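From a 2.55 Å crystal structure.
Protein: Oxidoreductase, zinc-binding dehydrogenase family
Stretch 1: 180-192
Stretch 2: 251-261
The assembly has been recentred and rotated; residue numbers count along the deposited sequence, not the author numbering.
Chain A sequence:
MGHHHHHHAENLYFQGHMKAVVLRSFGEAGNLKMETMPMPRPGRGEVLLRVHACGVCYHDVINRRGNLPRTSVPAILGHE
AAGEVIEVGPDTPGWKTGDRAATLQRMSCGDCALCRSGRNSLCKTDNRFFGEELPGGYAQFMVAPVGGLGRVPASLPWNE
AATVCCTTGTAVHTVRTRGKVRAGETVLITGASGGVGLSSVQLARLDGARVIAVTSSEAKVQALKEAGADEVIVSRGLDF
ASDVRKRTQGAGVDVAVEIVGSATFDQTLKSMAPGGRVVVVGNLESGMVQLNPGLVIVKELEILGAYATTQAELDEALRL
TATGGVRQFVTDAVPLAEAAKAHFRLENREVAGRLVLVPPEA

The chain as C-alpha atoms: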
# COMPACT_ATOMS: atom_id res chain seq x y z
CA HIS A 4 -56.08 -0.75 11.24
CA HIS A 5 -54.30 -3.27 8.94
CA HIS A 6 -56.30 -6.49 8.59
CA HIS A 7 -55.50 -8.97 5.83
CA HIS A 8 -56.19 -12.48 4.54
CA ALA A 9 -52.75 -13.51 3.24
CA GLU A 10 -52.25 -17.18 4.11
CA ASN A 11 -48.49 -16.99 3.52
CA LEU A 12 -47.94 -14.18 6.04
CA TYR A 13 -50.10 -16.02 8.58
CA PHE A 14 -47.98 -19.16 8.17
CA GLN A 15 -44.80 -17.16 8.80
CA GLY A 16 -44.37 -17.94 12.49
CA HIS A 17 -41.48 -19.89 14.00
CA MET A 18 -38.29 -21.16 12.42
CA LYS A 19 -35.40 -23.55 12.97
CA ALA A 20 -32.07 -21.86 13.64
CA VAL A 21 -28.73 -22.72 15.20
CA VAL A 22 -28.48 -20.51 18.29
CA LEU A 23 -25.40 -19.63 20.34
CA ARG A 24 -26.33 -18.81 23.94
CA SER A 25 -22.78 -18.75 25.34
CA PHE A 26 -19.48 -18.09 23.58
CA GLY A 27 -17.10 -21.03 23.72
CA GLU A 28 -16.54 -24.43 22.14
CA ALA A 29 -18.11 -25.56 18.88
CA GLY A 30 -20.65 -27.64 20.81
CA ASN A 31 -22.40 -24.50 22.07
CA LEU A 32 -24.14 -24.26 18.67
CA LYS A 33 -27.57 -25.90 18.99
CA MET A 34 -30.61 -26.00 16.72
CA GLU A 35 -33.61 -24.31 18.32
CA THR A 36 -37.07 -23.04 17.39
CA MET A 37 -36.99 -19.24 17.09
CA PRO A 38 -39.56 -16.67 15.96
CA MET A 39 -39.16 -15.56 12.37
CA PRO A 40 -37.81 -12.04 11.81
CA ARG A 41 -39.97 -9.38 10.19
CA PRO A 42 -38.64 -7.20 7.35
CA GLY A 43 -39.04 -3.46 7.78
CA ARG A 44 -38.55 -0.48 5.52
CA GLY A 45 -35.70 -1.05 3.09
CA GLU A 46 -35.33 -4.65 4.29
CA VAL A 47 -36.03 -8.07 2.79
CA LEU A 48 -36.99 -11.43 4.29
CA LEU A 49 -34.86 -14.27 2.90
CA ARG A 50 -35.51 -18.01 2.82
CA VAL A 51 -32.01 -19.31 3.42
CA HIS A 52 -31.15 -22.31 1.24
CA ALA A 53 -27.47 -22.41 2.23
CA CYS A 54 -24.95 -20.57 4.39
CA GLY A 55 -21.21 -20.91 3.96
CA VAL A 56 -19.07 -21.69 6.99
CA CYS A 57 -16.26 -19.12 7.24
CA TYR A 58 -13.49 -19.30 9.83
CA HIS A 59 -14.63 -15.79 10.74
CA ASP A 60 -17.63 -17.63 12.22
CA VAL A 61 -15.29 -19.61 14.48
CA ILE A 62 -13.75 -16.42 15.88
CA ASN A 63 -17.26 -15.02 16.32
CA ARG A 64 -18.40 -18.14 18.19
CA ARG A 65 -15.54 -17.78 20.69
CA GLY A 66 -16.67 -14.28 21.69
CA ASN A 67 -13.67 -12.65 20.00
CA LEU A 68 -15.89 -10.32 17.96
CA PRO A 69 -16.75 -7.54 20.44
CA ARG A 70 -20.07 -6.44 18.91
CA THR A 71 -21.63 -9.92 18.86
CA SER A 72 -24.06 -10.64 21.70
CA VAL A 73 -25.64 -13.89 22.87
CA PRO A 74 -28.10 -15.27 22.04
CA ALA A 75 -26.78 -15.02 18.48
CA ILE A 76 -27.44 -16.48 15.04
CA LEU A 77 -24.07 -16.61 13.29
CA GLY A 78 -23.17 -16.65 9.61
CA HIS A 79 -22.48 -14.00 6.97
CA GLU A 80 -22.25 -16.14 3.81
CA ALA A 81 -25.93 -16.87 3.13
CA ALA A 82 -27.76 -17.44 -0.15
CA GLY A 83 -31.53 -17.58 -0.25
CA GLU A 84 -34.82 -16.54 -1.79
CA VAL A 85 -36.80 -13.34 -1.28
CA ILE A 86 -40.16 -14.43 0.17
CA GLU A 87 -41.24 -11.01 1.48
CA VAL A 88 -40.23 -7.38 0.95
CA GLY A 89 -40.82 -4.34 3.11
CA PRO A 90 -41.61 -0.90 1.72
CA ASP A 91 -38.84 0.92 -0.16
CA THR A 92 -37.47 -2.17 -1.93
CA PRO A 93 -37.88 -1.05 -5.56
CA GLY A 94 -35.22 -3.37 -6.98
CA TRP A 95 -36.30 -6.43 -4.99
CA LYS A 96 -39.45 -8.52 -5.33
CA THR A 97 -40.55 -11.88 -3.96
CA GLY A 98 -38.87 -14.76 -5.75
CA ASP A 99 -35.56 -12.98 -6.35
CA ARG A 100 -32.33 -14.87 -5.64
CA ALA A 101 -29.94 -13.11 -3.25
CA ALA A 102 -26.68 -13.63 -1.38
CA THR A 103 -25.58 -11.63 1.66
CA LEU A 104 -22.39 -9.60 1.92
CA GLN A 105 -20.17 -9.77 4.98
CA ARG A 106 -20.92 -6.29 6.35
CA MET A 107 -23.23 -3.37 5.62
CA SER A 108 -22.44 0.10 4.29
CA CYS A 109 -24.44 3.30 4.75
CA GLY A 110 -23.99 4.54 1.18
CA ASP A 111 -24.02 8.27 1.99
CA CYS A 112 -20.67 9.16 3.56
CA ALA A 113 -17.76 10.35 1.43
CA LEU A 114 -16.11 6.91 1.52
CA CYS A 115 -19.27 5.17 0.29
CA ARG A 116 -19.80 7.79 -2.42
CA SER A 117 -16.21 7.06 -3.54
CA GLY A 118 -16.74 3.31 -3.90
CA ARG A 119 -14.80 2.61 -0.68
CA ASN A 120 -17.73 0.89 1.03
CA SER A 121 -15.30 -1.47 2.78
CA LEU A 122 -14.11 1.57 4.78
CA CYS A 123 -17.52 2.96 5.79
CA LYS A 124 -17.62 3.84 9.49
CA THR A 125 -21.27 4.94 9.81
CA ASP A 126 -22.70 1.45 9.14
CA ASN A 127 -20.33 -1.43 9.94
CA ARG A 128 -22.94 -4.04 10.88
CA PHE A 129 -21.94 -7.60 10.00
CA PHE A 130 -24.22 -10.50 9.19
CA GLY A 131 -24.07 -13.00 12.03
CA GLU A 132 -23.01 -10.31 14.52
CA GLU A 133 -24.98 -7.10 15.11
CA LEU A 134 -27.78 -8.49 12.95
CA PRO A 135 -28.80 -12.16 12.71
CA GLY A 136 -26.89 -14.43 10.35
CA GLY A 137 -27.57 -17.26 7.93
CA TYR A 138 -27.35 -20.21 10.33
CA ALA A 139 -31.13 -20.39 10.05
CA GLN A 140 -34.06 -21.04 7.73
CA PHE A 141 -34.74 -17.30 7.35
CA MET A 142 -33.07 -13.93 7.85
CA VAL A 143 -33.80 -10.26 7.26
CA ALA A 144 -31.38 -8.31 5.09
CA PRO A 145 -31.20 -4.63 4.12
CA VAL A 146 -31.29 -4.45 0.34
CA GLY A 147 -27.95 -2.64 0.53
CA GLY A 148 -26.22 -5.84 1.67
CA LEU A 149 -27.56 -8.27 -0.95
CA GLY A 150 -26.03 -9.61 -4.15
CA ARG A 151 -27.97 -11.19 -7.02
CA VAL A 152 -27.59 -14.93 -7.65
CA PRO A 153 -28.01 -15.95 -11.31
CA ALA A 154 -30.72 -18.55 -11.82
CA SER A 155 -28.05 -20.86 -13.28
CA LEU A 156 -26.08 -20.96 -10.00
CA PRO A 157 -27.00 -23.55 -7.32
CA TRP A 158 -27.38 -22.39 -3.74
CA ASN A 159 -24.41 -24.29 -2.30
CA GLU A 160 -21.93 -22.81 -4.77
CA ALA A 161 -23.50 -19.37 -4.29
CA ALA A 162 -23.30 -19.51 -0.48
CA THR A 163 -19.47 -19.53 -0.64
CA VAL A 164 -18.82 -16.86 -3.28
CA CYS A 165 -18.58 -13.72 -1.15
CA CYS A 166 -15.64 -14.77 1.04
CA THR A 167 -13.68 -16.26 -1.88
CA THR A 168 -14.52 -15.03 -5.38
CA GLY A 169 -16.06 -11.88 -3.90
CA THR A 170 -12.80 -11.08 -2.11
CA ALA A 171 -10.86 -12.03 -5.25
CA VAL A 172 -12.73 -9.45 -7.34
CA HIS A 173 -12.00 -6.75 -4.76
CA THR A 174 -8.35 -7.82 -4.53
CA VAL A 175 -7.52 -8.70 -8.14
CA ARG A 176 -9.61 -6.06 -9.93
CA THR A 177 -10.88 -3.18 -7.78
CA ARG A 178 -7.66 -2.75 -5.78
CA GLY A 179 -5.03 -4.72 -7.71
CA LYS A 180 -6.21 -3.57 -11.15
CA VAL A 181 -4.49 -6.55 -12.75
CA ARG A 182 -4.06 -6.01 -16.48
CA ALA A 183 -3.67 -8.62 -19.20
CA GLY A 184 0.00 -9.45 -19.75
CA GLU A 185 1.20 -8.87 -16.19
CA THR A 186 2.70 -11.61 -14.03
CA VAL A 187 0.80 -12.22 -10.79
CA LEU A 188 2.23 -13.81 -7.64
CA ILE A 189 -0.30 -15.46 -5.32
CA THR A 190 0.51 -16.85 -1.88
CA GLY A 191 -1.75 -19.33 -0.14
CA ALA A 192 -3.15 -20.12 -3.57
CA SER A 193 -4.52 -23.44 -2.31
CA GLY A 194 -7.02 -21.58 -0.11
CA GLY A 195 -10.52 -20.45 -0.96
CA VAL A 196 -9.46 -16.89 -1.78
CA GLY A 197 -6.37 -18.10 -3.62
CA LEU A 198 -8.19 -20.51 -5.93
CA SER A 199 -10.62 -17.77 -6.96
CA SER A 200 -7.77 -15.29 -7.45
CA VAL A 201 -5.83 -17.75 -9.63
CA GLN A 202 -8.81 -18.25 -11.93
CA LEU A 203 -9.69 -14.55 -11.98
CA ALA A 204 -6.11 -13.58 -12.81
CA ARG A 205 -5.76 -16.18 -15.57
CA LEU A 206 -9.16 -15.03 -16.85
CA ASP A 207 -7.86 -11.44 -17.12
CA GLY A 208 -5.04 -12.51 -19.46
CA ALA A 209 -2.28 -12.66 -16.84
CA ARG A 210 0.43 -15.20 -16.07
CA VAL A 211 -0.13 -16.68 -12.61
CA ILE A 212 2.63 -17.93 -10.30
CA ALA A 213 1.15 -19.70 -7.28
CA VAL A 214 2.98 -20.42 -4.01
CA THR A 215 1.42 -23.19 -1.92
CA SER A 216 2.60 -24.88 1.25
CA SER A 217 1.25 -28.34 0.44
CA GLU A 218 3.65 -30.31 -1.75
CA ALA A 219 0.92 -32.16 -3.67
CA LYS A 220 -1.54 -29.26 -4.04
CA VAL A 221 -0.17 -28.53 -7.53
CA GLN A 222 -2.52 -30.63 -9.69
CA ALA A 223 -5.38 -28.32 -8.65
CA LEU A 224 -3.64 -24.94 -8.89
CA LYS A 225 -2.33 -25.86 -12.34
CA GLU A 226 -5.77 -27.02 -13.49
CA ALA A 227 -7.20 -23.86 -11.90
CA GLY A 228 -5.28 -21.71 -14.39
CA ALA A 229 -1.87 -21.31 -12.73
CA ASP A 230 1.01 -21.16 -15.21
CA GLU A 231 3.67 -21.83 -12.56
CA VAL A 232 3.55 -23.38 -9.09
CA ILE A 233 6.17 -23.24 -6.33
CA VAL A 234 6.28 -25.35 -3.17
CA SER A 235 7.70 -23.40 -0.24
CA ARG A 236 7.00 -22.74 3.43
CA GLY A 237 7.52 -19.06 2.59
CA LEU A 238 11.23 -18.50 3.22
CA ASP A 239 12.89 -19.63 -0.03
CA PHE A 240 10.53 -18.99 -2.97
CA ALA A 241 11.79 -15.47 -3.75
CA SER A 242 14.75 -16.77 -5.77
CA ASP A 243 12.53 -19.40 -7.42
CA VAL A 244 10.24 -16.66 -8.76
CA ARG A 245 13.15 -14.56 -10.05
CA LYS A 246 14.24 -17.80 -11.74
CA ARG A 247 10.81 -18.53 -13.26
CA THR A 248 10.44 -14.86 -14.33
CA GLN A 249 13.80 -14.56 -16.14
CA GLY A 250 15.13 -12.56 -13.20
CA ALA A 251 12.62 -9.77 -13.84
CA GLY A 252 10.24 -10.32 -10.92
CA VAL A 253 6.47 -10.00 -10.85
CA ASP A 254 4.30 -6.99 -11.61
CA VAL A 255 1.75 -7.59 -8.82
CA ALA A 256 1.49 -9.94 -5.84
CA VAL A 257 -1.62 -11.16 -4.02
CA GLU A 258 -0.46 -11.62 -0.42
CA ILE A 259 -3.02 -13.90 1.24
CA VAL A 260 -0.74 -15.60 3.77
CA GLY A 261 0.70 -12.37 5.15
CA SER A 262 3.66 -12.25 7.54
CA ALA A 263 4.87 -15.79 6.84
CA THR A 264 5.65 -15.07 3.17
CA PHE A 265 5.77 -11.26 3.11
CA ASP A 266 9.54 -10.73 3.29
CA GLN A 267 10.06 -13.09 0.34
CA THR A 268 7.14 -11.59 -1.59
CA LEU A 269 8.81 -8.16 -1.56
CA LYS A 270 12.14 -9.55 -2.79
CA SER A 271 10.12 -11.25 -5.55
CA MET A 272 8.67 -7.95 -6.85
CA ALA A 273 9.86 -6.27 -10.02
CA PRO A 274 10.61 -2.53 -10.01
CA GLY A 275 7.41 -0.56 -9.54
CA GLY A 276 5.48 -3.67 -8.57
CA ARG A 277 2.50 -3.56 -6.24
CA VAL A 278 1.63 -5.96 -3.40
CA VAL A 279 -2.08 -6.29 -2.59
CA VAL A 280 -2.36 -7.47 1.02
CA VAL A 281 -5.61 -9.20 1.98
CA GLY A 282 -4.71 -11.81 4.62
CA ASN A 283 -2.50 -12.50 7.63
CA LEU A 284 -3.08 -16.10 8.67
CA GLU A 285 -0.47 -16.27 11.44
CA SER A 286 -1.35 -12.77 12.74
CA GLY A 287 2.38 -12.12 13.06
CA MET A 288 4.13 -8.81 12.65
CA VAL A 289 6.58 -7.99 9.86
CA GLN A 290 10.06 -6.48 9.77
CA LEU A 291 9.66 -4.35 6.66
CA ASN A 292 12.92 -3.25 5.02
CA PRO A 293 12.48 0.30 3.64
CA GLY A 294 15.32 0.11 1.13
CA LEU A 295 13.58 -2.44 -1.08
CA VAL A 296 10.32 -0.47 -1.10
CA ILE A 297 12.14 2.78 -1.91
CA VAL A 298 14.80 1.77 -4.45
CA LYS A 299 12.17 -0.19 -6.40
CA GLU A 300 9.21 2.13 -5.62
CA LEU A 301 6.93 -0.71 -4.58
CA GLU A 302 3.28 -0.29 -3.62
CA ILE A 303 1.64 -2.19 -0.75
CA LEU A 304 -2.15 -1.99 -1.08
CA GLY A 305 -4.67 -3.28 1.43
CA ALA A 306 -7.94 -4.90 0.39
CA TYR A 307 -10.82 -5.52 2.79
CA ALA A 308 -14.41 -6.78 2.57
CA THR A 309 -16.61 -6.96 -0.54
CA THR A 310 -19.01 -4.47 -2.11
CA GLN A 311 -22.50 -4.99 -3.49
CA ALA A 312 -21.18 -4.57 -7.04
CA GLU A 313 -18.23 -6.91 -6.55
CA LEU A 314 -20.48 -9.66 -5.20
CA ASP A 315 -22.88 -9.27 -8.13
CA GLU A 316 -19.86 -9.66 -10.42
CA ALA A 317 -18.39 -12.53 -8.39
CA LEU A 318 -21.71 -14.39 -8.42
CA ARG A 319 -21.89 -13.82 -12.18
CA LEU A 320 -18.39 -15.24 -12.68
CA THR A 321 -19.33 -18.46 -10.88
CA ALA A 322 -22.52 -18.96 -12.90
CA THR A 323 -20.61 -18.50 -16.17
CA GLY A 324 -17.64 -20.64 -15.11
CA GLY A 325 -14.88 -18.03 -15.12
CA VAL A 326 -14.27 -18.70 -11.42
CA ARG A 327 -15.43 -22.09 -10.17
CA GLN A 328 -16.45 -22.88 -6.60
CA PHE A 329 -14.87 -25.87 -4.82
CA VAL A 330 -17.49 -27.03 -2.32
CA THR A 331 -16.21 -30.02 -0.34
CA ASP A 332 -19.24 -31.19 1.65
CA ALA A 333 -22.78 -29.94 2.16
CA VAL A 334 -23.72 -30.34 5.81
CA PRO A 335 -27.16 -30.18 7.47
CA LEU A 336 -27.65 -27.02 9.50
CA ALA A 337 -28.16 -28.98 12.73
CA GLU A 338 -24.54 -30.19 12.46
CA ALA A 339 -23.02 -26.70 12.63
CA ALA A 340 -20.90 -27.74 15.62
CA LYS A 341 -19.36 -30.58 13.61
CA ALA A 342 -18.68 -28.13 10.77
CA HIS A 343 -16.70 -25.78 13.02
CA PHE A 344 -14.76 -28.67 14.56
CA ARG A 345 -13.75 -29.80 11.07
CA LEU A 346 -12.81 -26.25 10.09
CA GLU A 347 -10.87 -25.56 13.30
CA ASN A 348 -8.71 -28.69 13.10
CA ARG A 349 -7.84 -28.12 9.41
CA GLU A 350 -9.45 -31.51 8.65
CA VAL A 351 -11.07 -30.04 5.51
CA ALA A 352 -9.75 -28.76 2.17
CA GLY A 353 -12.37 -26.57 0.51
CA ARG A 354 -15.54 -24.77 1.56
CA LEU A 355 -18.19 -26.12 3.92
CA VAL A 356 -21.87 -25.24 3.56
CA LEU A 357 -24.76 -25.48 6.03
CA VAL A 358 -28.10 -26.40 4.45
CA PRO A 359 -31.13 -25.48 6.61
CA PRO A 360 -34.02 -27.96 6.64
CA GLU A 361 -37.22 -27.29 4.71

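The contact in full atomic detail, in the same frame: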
# COMPACT_ATOMS: atom_id res chain seq x y z
N LYS A 180 -6.14 -4.07 -9.78
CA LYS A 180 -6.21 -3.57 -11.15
C LYS A 180 -5.29 -4.36 -12.07
O LYS A 180 -4.55 -3.80 -12.88
CB LYS A 180 -5.89 -2.07 -11.20
CG LYS A 180 -6.76 -1.21 -10.30
CD LYS A 180 -6.30 0.23 -10.31
CE LYS A 180 -6.99 1.05 -9.23
NZ LYS A 180 -6.46 2.44 -9.16
N VAL A 181 -5.34 -5.69 -11.93
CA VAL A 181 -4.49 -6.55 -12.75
C VAL A 181 -4.87 -6.40 -14.21
O VAL A 181 -6.05 -6.47 -14.58
CB VAL A 181 -4.63 -8.01 -12.29
CG1 VAL A 181 -3.77 -8.93 -13.15
CG2 VAL A 181 -4.24 -8.15 -10.82
N ARG A 182 -3.87 -6.19 -15.05
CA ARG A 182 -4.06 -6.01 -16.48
C ARG A 182 -3.50 -7.21 -17.24
O ARG A 182 -2.54 -7.85 -16.80
CB ARG A 182 -3.39 -4.72 -16.97
CG ARG A 182 -3.79 -3.48 -16.19
CD ARG A 182 -5.30 -3.32 -16.13
NE ARG A 182 -5.71 -2.14 -15.38
CZ ARG A 182 -6.95 -1.90 -14.98
NH1 ARG A 182 -7.93 -2.75 -15.27
NH2 ARG A 182 -7.23 -0.80 -14.30
N ALA A 183 -4.11 -7.50 -18.38
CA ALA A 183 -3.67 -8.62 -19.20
C ALA A 183 -2.21 -8.43 -19.61
O ALA A 183 -1.82 -7.35 -20.07
CB ALA A 183 -4.55 -8.75 -20.44
N GLY A 184 -1.41 -9.48 -19.43
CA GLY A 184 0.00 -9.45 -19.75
C GLY A 184 0.91 -9.39 -18.54
O GLY A 184 2.08 -9.76 -18.65
N GLU A 185 0.40 -8.94 -17.40
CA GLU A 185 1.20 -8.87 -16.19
C GLU A 185 1.38 -10.25 -15.58
O GLU A 185 0.59 -11.17 -15.82
CB GLU A 185 0.56 -7.93 -15.17
CG GLU A 185 0.69 -6.45 -15.51
CD GLU A 185 -0.04 -5.56 -14.52
OE1 GLU A 185 -1.11 -5.97 -14.03
OE2 GLU A 185 0.47 -4.46 -14.23
N THR A 186 2.43 -10.39 -14.78
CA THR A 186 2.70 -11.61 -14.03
C THR A 186 2.25 -11.41 -12.59
O THR A 186 2.64 -10.44 -11.94
CB THR A 186 4.19 -11.96 -14.08
OG1 THR A 186 4.97 -10.84 -13.64
CG2 THR A 186 4.61 -12.34 -15.49
N VAL A 187 1.43 -12.34 -12.10
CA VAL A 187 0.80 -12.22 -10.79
C VAL A 187 1.37 -13.30 -9.88
O VAL A 187 1.41 -14.48 -10.24
CB VAL A 187 -0.73 -12.35 -10.90
CG1 VAL A 187 -1.38 -12.12 -9.53
CG2 VAL A 187 -1.28 -11.37 -11.93
N LEU A 188 1.79 -12.89 -8.69
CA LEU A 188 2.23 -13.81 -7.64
C LEU A 188 1.11 -13.94 -6.62
O LEU A 188 0.58 -12.94 -6.14
CB LEU A 188 3.51 -13.31 -6.97
CG LEU A 188 4.01 -14.13 -5.78
CD1 LEU A 188 4.36 -15.55 -6.21
CD2 LEU A 188 5.20 -13.46 -5.13
N ILE A 189 0.76 -15.18 -6.28
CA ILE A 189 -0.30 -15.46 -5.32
C ILE A 189 0.26 -16.40 -4.27
O ILE A 189 0.77 -17.48 -4.60
CB ILE A 189 -1.54 -16.08 -5.99
CG1 ILE A 189 -2.06 -15.16 -7.10
CG2 ILE A 189 -2.62 -16.35 -4.95
CD1 ILE A 189 -3.20 -15.75 -7.91
N THR A 190 0.18 -15.99 -3.01
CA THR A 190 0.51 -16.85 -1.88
C THR A 190 -0.76 -17.48 -1.32
O THR A 190 -1.87 -16.97 -1.52
CB THR A 190 1.23 -16.06 -0.78
OG1 THR A 190 0.34 -15.10 -0.21
CG2 THR A 190 2.45 -15.34 -1.35
N GLY A 191 -0.59 -18.59 -0.63
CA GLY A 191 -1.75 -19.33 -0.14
C GLY A 191 -2.75 -19.64 -1.23
O GLY A 191 -3.96 -19.63 -0.99
N ALA A 192 -2.26 -19.92 -2.44
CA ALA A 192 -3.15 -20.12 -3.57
C ALA A 192 -4.10 -21.29 -3.35
O ALA A 192 -5.20 -21.31 -3.92
CB ALA A 192 -2.33 -20.33 -4.85
N ALA A 251 13.29 -11.06 -13.77
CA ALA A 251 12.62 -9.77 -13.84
C ALA A 251 11.75 -9.48 -12.61
O ALA A 251 11.61 -8.31 -12.23
CB ALA A 251 11.75 -9.69 -15.09
N GLY A 252 11.19 -10.51 -11.99
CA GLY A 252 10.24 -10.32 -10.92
C GLY A 252 8.82 -10.35 -11.43
O GLY A 252 8.53 -10.64 -12.59
N VAL A 253 7.89 -10.02 -10.52
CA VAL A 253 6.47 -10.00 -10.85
C VAL A 253 5.98 -8.56 -10.82
O VAL A 253 6.55 -7.68 -10.17
CB VAL A 253 5.64 -10.88 -9.89
CG1 VAL A 253 6.03 -12.35 -10.04
CG2 VAL A 253 5.82 -10.43 -8.45
N ASP A 254 4.89 -8.32 -11.56
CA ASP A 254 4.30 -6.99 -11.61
C ASP A 254 3.42 -6.73 -10.39
O ASP A 254 3.45 -5.62 -9.83
CB ASP A 254 3.48 -6.83 -12.89
CG ASP A 254 4.31 -7.01 -14.14
OD1 ASP A 254 4.43 -8.16 -14.62
OD2 ASP A 254 4.85 -6.00 -14.65
N VAL A 255 2.65 -7.73 -9.96
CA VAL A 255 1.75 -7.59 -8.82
C VAL A 255 1.78 -8.89 -8.03
O VAL A 255 2.04 -9.97 -8.58
CB VAL A 255 0.31 -7.25 -9.28
CG1 VAL A 255 -0.20 -8.29 -10.25
CG2 VAL A 255 -0.63 -7.13 -8.08
N ALA A 256 1.52 -8.78 -6.73
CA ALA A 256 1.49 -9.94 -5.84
C ALA A 256 0.24 -9.88 -4.98
O ALA A 256 -0.10 -8.83 -4.44
CB ALA A 256 2.74 -9.99 -4.95
N VAL A 257 -0.44 -11.02 -4.86
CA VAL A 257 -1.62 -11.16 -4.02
C VAL A 257 -1.17 -11.86 -2.75
O VAL A 257 -0.98 -13.08 -2.73
CB VAL A 257 -2.74 -11.92 -4.73
CG1 VAL A 257 -3.96 -12.06 -3.83
CG2 VAL A 257 -3.12 -11.23 -6.03
N GLU A 258 -0.99 -11.10 -1.67
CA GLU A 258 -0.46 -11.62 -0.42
C GLU A 258 -1.62 -12.06 0.46
O GLU A 258 -2.20 -11.25 1.19
CB GLU A 258 0.42 -10.58 0.27
CG GLU A 258 1.00 -11.05 1.60
CD GLU A 258 1.88 -12.28 1.46
OE1 GLU A 258 3.10 -12.12 1.22
OE2 GLU A 258 1.35 -13.40 1.58
N ILE A 259 -1.96 -13.34 0.40
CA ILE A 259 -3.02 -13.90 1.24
C ILE A 259 -2.47 -14.39 2.57
O ILE A 259 -3.09 -14.20 3.61
CB ILE A 259 -3.74 -15.03 0.48
CG1 ILE A 259 -4.39 -14.49 -0.80
CG2 ILE A 259 -4.79 -15.69 1.38
CD1 ILE A 259 -4.94 -15.57 -1.72
N VAL A 260 -1.31 -15.05 2.54
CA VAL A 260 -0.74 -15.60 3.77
C VAL A 260 -0.43 -14.47 4.75
O VAL A 260 -0.85 -14.50 5.91
CB VAL A 260 0.52 -16.43 3.46
CG1 VAL A 260 1.14 -16.98 4.73
CG2 VAL A 260 0.17 -17.57 2.51
N GLY A 261 0.33 -13.48 4.30
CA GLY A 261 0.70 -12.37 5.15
C GLY A 261 2.14 -12.44 5.64
O GLY A 261 3.07 -12.56 4.84

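Two neighbouring parallel strands, 186-190 and the one ending at Glu258, form this contact, their axes 15° apart and 4.5 Å at closest approach; 740 Å² is buried between the stretches, both sides summed. The backbone ladder runs alternately: Leu188 N donates to Val255 O (2.9 Å), Leu188 O accepts from Val257 N at a short 2.5 Å, and Thr190 N donates to Val257 O (3.1 Å). One strand thus offers both polar groups of Leu188, while the other answers with residues two apart, the usual parallel register. At the start the ladder is looser. Thr186 O receives Asp254 N at 3.1 Å and, through a weak bond, Val255 N at 3.4 Å, where the chain turns a corner at Asp254.

Val187, Ile189, Val255 and Val257 share one buried face, where beta-branched residues suit the extended backbone and pack closely: Val187 CG2 meets Val255 CG1 at 3.7 Å, and Val187 CG1 lies 4.0 Å from Val257 CG2. Val181, arriving from the loop, adds its CG2 4.1 Å from Val255 CG1. On the other face is the buried pair Leu188 and Ala256, with Leu188 CB 4.0 Å from Ala256 CB, a small neighbour beside a large one.

A threonine closes each end of strand 186-190. Asp254 OD1 accepts both Thr186 N (3.0 Å) and Thr186 OG1 (2.9 Å), so one carboxylate oxygen serves backbone and side chain together. At the far end Thr190 OG1 donates to Glu258 OE2 (2.7 Å) and accepts from Ile259 N (3.0 Å). Glu258 starts away from the partner strand, but its end comes back to reach the threonine, and the same OE2 takes Gly261 N at 2.9 Å, bracing the following loop. Gly191 has positive phi, which favours glycine; an ideal CB there would sit a tight 3.2 Å from Val260 CG2.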